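Local coordinates for protein lysine/ornithine decarboxylase (Vibrio vulnificus, PDB 2PLJ) that probably decarboxylates lysine and ornithine with pyridoxal phosphate, and is captured here with a putrescine adduct of the cofactor in its active site, at residues H44-S49 / L379-T384; D322-Y325 / G330-F333; Y338-I343 / D363-N368. One frame throughout, in Å; residues are numbered along the deposited sequence.

How the interactions relate
Interactions 1 and 3 hold neighbouring strands of one curled sheet, 379-382 and 340-342, which pair antiparallel. Interaction 2 closes just before interaction 3 opens, where the chain leaves strand 315-320 for a loop and short helix; both are nested in the loop closed by interaction 1. Interaction 1 is buried and joins a helix to the face of that sheet. Interaction 3 is a surface contact, and interaction 2 is partly buried. All three rest on apolar side chains: no polar pair links the two segments of any contact, and the polar bonds run within a segment or to neighbouring parts of the fold. Interactions 2 and 3 meet directly and both approach the second subunit, whereas interaction 1 is built within its own chain.

Interaction 1. Residues H44-S49 / L379-T384; sequences HLIEAS and LVIGRT
Helix 40-53 passes over strand 379-382 with Ile46 facing Leu379 and Ile381, its CA lying 9.0 Å from the CA of each, a gap spanned by side chains from both elements. The sheet belongs to the beta domain that accompanies the beta/alpha barrel in this decarboxylase. Leu379 and Ile381, two residues apart on an extended strand, project from the same face, and Ile46 is the helix residue that meets both. Its branch methyl does the work: Ile46 CG2 approaches Leu379 CD1 at 3.7 Å and Ile381 CD1 at 3.9 Å, while those two strand methyls, Leu379 CD1 and Ile381 CD1, stand 4.8 Å from each other. With chi1 at -66°, CG2 of Ile46 is anti to the backbone N and reaches the strand, with CG1 beside that N. Ile46 and Ile381 meet tip to tip, but Ile46 and Leu379 slide past one another in opposite directions. Ile381 turns back at chi2 (-46°), which brings its CD1 nearer Ile46. Branched aliphatic residues suit this seam because they fill it with methyls and bring no polar group into it. Leu59, Val303 and Ile343 extend the same apolar layer. Farther along the helix, Ser49 makes its hydroxyl acceptable in buried surroundings by turning it back on the backbone: Ser49 OG, 3.0 Å from Leu45 O, and Ser49 N reach that oxygen from opposite faces of the carbonyl plane.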
# COMPACT_ATOMS: atom_id res chain seq x y z
N HIS A 44 -9.17 -27.45 11.16
CA HIS A 44 -9.52 -28.28 10.00
C HIS A 44 -9.89 -27.47 8.76
O HIS A 44 -9.45 -27.79 7.64
CB HIS A 44 -10.66 -29.23 10.31
CG HIS A 44 -11.01 -30.14 9.17
ND1 HIS A 44 -10.05 -30.77 8.41
CD2 HIS A 44 -12.21 -30.52 8.66
CE1 HIS A 44 -10.64 -31.51 7.49
NE2 HIS A 44 -11.95 -31.38 7.62
N LEU A 45 -10.74 -26.46 8.97
CA LEU A 45 -11.17 -25.57 7.90
C LEU A 45 -9.99 -24.83 7.32
O LEU A 45 -9.81 -24.81 6.10
CB LEU A 45 -12.24 -24.59 8.40
CG LEU A 45 -12.97 -23.69 7.40
CD1 LEU A 45 -13.33 -24.42 6.08
CD2 LEU A 45 -14.25 -23.16 8.05
N ILE A 46 -9.15 -24.26 8.19
CA ILE A 46 -7.95 -23.55 7.75
C ILE A 46 -7.04 -24.46 6.91
O ILE A 46 -6.69 -24.13 5.77
CB ILE A 46 -7.17 -22.90 8.93
CG1 ILE A 46 -8.01 -21.76 9.56
CG2 ILE A 46 -5.81 -22.37 8.46
CD1 ILE A 46 -7.60 -21.40 10.99
N GLU A 47 -6.69 -25.63 7.45
CA GLU A 47 -5.85 -26.59 6.73
C GLU A 47 -6.46 -27.07 5.40
O GLU A 47 -5.76 -27.12 4.38
CB GLU A 47 -5.50 -27.76 7.64
CG GLU A 47 -4.65 -27.31 8.81
CD GLU A 47 -4.29 -28.45 9.74
OE1 GLU A 47 -5.01 -29.48 9.73
OE2 GLU A 47 -3.30 -28.31 10.50
N ALA A 48 -7.75 -27.42 5.41
CA ALA A 48 -8.45 -27.78 4.17
C ALA A 48 -8.39 -26.65 3.12
O ALA A 48 -8.19 -26.92 1.92
CB ALA A 48 -9.90 -28.16 4.47
N SER A 49 -8.56 -25.41 3.57
CA SER A 49 -8.53 -24.26 2.67
C SER A 49 -7.17 -24.07 2.01
O SER A 49 -7.09 -23.83 0.80
CB SER A 49 -8.96 -22.99 3.41
OG SER A 49 -10.34 -23.08 3.73
N LEU A 379 1.63 -22.65 9.25
CA LEU A 379 0.68 -21.52 9.11
C LEU A 379 0.67 -20.53 10.27
O LEU A 379 0.74 -20.91 11.45
CB LEU A 379 -0.72 -22.05 8.86
CG LEU A 379 -0.88 -23.07 7.73
CD1 LEU A 379 -2.35 -23.45 7.55
CD2 LEU A 379 -0.28 -22.54 6.43
N VAL A 380 0.51 -19.25 9.88
CA VAL A 380 0.38 -18.14 10.80
C VAL A 380 -0.97 -17.49 10.50
O VAL A 380 -1.27 -17.20 9.34
CB VAL A 380 1.52 -17.12 10.63
CG1 VAL A 380 1.28 -15.87 11.48
CG2 VAL A 380 2.86 -17.79 11.00
N ILE A 381 -1.76 -17.30 11.55
CA ILE A 381 -3.17 -16.90 11.41
C ILE A 381 -3.32 -15.53 12.03
O ILE A 381 -2.81 -15.29 13.13
CB ILE A 381 -4.10 -17.92 12.16
CG1 ILE A 381 -3.82 -19.41 11.80
CG2 ILE A 381 -5.58 -17.54 12.04
CD1 ILE A 381 -3.68 -19.72 10.30
N GLY A 382 -4.01 -14.63 11.34
CA GLY A 382 -4.32 -13.30 11.87
C GLY A 382 -5.82 -13.14 12.08
O GLY A 382 -6.61 -13.59 11.23
N ARG A 383 -6.22 -12.54 13.20
CA ARG A 383 -7.64 -12.31 13.46
C ARG A 383 -8.02 -10.85 13.26
O ARG A 383 -7.16 -9.96 13.35
CB ARG A 383 -8.06 -12.70 14.90
CG ARG A 383 -7.36 -13.91 15.53
CD ARG A 383 -7.68 -15.22 14.85
NE ARG A 383 -9.09 -15.62 14.92
CZ ARG A 383 -9.61 -16.43 15.85
NH1 ARG A 383 -8.87 -16.90 16.85
NH2 ARG A 383 -10.91 -16.73 15.80
N THR A 384 -9.33 -10.61 13.11
CA THR A 384 -9.86 -9.26 12.93
C THR A 384 -9.18 -8.62 11.70
O THR A 384 -8.78 -7.44 11.70
CB THR A 384 -9.66 -8.36 14.20
OG1 THR A 384 -9.71 -9.16 15.39
CG2 THR A 384 -10.74 -7.26 14.25

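Interaction 2. Residues D322-Y325 / G330-F333; sequences DGIY and GLMF
Ile324 N, in the residue that meets Leu331 and Met332, forms a hydrogen bond with Asp363 OD1, which ties the loop backbone at the residue that makes the apolar contact to segment 363-368. Ile324 then offers two different branches to helix 330-333. Ile324 CG2 touches Leu331 CD1 at 3.9 Å, the two side chains crossing at about a right angle. Ile324 CD1, at the end of the other branch, lies 3.9 Å from Met332 CG. This division follows from chi1 of 82°, which wedges CG1 between the backbone N and the carbonyl carbon and turns CG2 anti to that carbonyl carbon. Met332, bent at chi2 and chi3, suits the place through its flexible chain; it was modelled in two conformers, so its contact with Ile324 is described for one of them and is less certain than that of Leu331. Beside Ile324, Tyr325 gives its OH a polar partner in Asp360 OD2, and its ring stacks on Phe333 of the second subunit, which also packs on Ile324 and Met332. Phe333 of this chain touches the bound putrescine-cofactor adduct, so the short helix contributes it to the ligand pocket, close to the subunit interface, consistent with the shared active sites of fold-type III decarboxylases.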
# COMPACT_ATOMS: atom_id res chain seq x y z
N ASP A 322 2.81 -13.44 3.12
CA ASP A 322 1.95 -12.24 3.20
C ASP A 322 2.63 -11.27 4.17
O ASP A 322 3.40 -11.68 5.06
CB ASP A 322 0.55 -12.62 3.70
CG ASP A 322 -0.56 -11.64 3.21
OD1 ASP A 322 -0.24 -10.58 2.57
OD2 ASP A 322 -1.74 -11.99 3.41
N GLY A 323 2.41 -9.97 3.97
CA GLY A 323 3.04 -8.99 4.85
C GLY A 323 2.54 -7.57 4.61
O GLY A 323 1.40 -7.40 4.19
N ILE A 324 3.38 -6.59 4.93
CA ILE A 324 2.95 -5.18 4.99
C ILE A 324 2.63 -4.59 3.64
O ILE A 324 1.97 -3.54 3.56
CB ILE A 324 3.96 -4.26 5.73
CG1 ILE A 324 5.09 -3.85 4.76
CG2 ILE A 324 4.38 -4.89 7.08
CD1 ILE A 324 6.00 -2.74 5.29
N TYR A 325 3.08 -5.24 2.55
CA TYR A 325 2.69 -4.80 1.20
C TYR A 325 1.43 -5.52 0.71
O TYR A 325 0.95 -5.27 -0.42
CB TYR A 325 3.84 -5.04 0.24
CG TYR A 325 4.96 -4.02 0.42
CD1 TYR A 325 4.84 -2.71 -0.11
CD2 TYR A 325 6.13 -4.35 1.12
CE1 TYR A 325 5.84 -1.77 0.05
CE2 TYR A 325 7.14 -3.42 1.25
CZ TYR A 325 7.00 -2.13 0.70
OH TYR A 325 8.03 -1.22 0.85
N GLY A 330 -2.35 -2.65 6.64
CA GLY A 330 -2.96 -1.89 7.76
C GLY A 330 -1.98 -1.56 8.90
O GLY A 330 -2.15 -0.58 9.61
N LEU A 331 -0.90 -2.35 9.03
CA LEU A 331 0.17 -2.00 9.98
C LEU A 331 0.77 -0.64 9.66
O LEU A 331 1.13 0.11 10.55
CB LEU A 331 1.29 -3.04 9.97
CG LEU A 331 0.87 -4.46 10.37
CD1 LEU A 331 2.13 -5.35 10.26
CD2 LEU A 331 0.30 -4.55 11.75
N MET A 332 0.82 -0.33 8.37
CA MET A 332 1.35 0.93 7.86
C MET A 332 0.30 2.04 7.75
O MET A 332 0.51 3.15 8.26
CB MET A 332 2.03 0.69 6.50
CG MET A 332 3.25 -0.26 6.57
SD MET A 332 4.59 0.30 7.64
CE MET A 332 5.37 1.55 6.63
N PHE A 333 -0.81 1.74 7.10
CA PHE A 333 -1.79 2.79 6.80
C PHE A 333 -2.84 2.99 7.90
O PHE A 333 -3.50 4.05 7.95
CB PHE A 333 -2.53 2.44 5.52
CG PHE A 333 -1.69 2.53 4.24
CD1 PHE A 333 -1.27 3.80 3.79
CD2 PHE A 333 -1.40 1.38 3.47
CE1 PHE A 333 -0.52 3.94 2.60
CE2 PHE A 333 -0.66 1.50 2.25
CZ PHE A 333 -0.23 2.80 1.82

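Interaction 3. Residues Y338-I343 / D363-N368; sequences YPLTTI and DVIAEN
Leu340 is carried toward Ile365 and Ala366 by an extended side chain, its CG anti to the carbonyl carbon (chi1 -61°) and its CD1 continuing almost straight out (chi2 169°). Ile365 answers with the branch methyl: its CG2 is anti to the backbone N and points at the leucine, and its CG1 occupies the place beside that N. Leu340 CD1 therefore lies 3.9 Å from Ile365 CG2, with the two side chains passing at a slant. Leu340 CD1 is also 4.2 Å from Ala366 CB, so a single methyl spans both residues, whose own carbons, Ile365 CG2 and Ala366 CB, stand 4.6 Å apart. Leu340 CD2 is held farther back, 4.7 Å from Ile365 CG2. The backbones themselves keep a wide gap, 9.0 Å between Leu340 CA and Ala366 CA, and the leucine supplies most of the reach toward Ala366, whose CB is its whole side chain.

What puts Ile365 and Ala366 together on one face is a classic beta bulge: both residues lie opposite Leu354 of strand 349-355 and both are hydrogen-bonded to it through their backbones. Successive residues of a regular strand would point to opposite faces, but the extra residue of the bulge, with Ile365 in a near-helical psi of -35°, brings both side chains to the leucine. Alanine suits the second position because its single CB lets the leucine methyl reach it without displacing that methyl from Ile365. Phe328, Leu354 and Ile369 also pack against the Leu340 side chain, which remains partly exposed. At the start of the bulged segment, Asp363 OD2 is hydrogen-bonded to Thr358 OG1, and Asp363 O accepts Lys186 NZ of the second subunit.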
# COMPACT_ATOMS: atom_id res chain seq x y z
N TYR A 338 -2.78 -6.69 14.96
CA TYR A 338 -3.74 -7.79 14.91
C TYR A 338 -3.29 -8.93 15.82
O TYR A 338 -2.09 -9.23 15.87
CB TYR A 338 -3.92 -8.34 13.48
CG TYR A 338 -4.11 -7.24 12.45
CD1 TYR A 338 -5.38 -6.68 12.23
CD2 TYR A 338 -3.01 -6.75 11.73
CE1 TYR A 338 -5.55 -5.62 11.34
CE2 TYR A 338 -3.16 -5.70 10.80
CZ TYR A 338 -4.45 -5.15 10.62
OH TYR A 338 -4.59 -4.16 9.70
N PRO A 339 -4.26 -9.62 16.46
CA PRO A 339 -3.89 -10.86 17.18
C PRO A 339 -3.36 -11.86 16.16
O PRO A 339 -3.92 -11.99 15.09
CB PRO A 339 -5.22 -11.36 17.78
CG PRO A 339 -6.22 -10.21 17.61
CD PRO A 339 -5.72 -9.36 16.47
N LEU A 340 -2.26 -12.52 16.50
CA LEU A 340 -1.62 -13.52 15.64
C LEU A 340 -1.48 -14.83 16.41
O LEU A 340 -1.20 -14.84 17.62
CB LEU A 340 -0.23 -13.04 15.20
CG LEU A 340 -0.15 -11.75 14.36
CD1 LEU A 340 1.31 -11.28 14.24
CD2 LEU A 340 -0.81 -11.92 13.00
N THR A 341 -1.68 -15.94 15.71
CA THR A 341 -1.50 -17.24 16.32
C THR A 341 -0.93 -18.22 15.29
O THR A 341 -0.70 -17.86 14.12
CB THR A 341 -2.82 -17.74 17.02
OG1 THR A 341 -2.54 -18.86 17.87
CG2 THR A 341 -3.92 -18.08 16.01
N THR A 342 -0.67 -19.44 15.74
CA THR A 342 -0.19 -20.49 14.85
C THR A 342 -1.04 -21.71 15.11
O THR A 342 -1.62 -21.84 16.19
CB THR A 342 1.30 -20.82 15.14
OG1 THR A 342 1.46 -21.10 16.54
CG2 THR A 342 2.17 -19.64 14.75
N ILE A 343 -1.16 -22.58 14.12
CA ILE A 343 -1.85 -23.86 14.33
C ILE A 343 -1.02 -24.69 15.30
O ILE A 343 -1.56 -25.21 16.28
CB ILE A 343 -2.16 -24.60 13.01
CG1 ILE A 343 -3.23 -23.81 12.22
CG2 ILE A 343 -2.64 -26.06 13.28
CD1 ILE A 343 -3.39 -24.26 10.78
N ASP A 363 9.39 -4.61 5.59
CA ASP A 363 8.30 -5.58 5.53
C ASP A 363 8.44 -6.60 6.67
O ASP A 363 8.88 -7.74 6.48
CB ASP A 363 8.27 -6.26 4.16
CG ASP A 363 7.06 -7.16 3.99
OD1 ASP A 363 6.23 -7.26 4.94
OD2 ASP A 363 6.93 -7.74 2.88
N VAL A 364 8.01 -6.17 7.85
CA VAL A 364 8.02 -6.99 9.07
C VAL A 364 6.66 -6.84 9.74
O VAL A 364 6.19 -5.70 9.92
CB VAL A 364 9.16 -6.56 9.99
CG1 VAL A 364 9.06 -7.23 11.38
CG2 VAL A 364 10.49 -6.85 9.29
N ILE A 365 6.04 -7.98 10.09
CA ILE A 365 4.70 -7.98 10.69
C ILE A 365 4.74 -7.97 12.21
O ILE A 365 3.88 -7.36 12.86
CB ILE A 365 3.93 -9.26 10.24
CG1 ILE A 365 3.76 -9.30 8.71
CG2 ILE A 365 2.64 -9.42 11.06
CD1 ILE A 365 3.59 -10.77 8.21
N ALA A 366 5.74 -8.65 12.80
CA ALA A 366 5.89 -8.70 14.25
C ALA A 366 7.38 -8.72 14.53
O ALA A 366 8.06 -9.68 14.18
CB ALA A 366 5.24 -9.93 14.82
N GLU A 367 7.88 -7.64 15.14
CA GLU A 367 9.32 -7.50 15.44
C GLU A 367 9.79 -8.44 16.54
O GLU A 367 10.95 -8.84 16.57
CB GLU A 367 9.67 -6.05 15.82
CG GLU A 367 9.63 -5.06 14.64
CD GLU A 367 9.95 -3.63 15.07
OE1 GLU A 367 10.75 -3.47 16.01
OE2 GLU A 367 9.38 -2.68 14.47
N ASN A 368 8.90 -8.77 17.47
CA ASN A 368 9.24 -9.63 18.59
C ASN A 368 7.96 -10.37 18.93
O ASN A 368 6.95 -9.74 19.28
CB ASN A 368 9.75 -8.80 19.79
CG ASN A 368 10.37 -9.66 20.89
OD1 ASN A 368 10.91 -10.73 20.62
ND2 ASN A 368 10.31 -9.16 22.13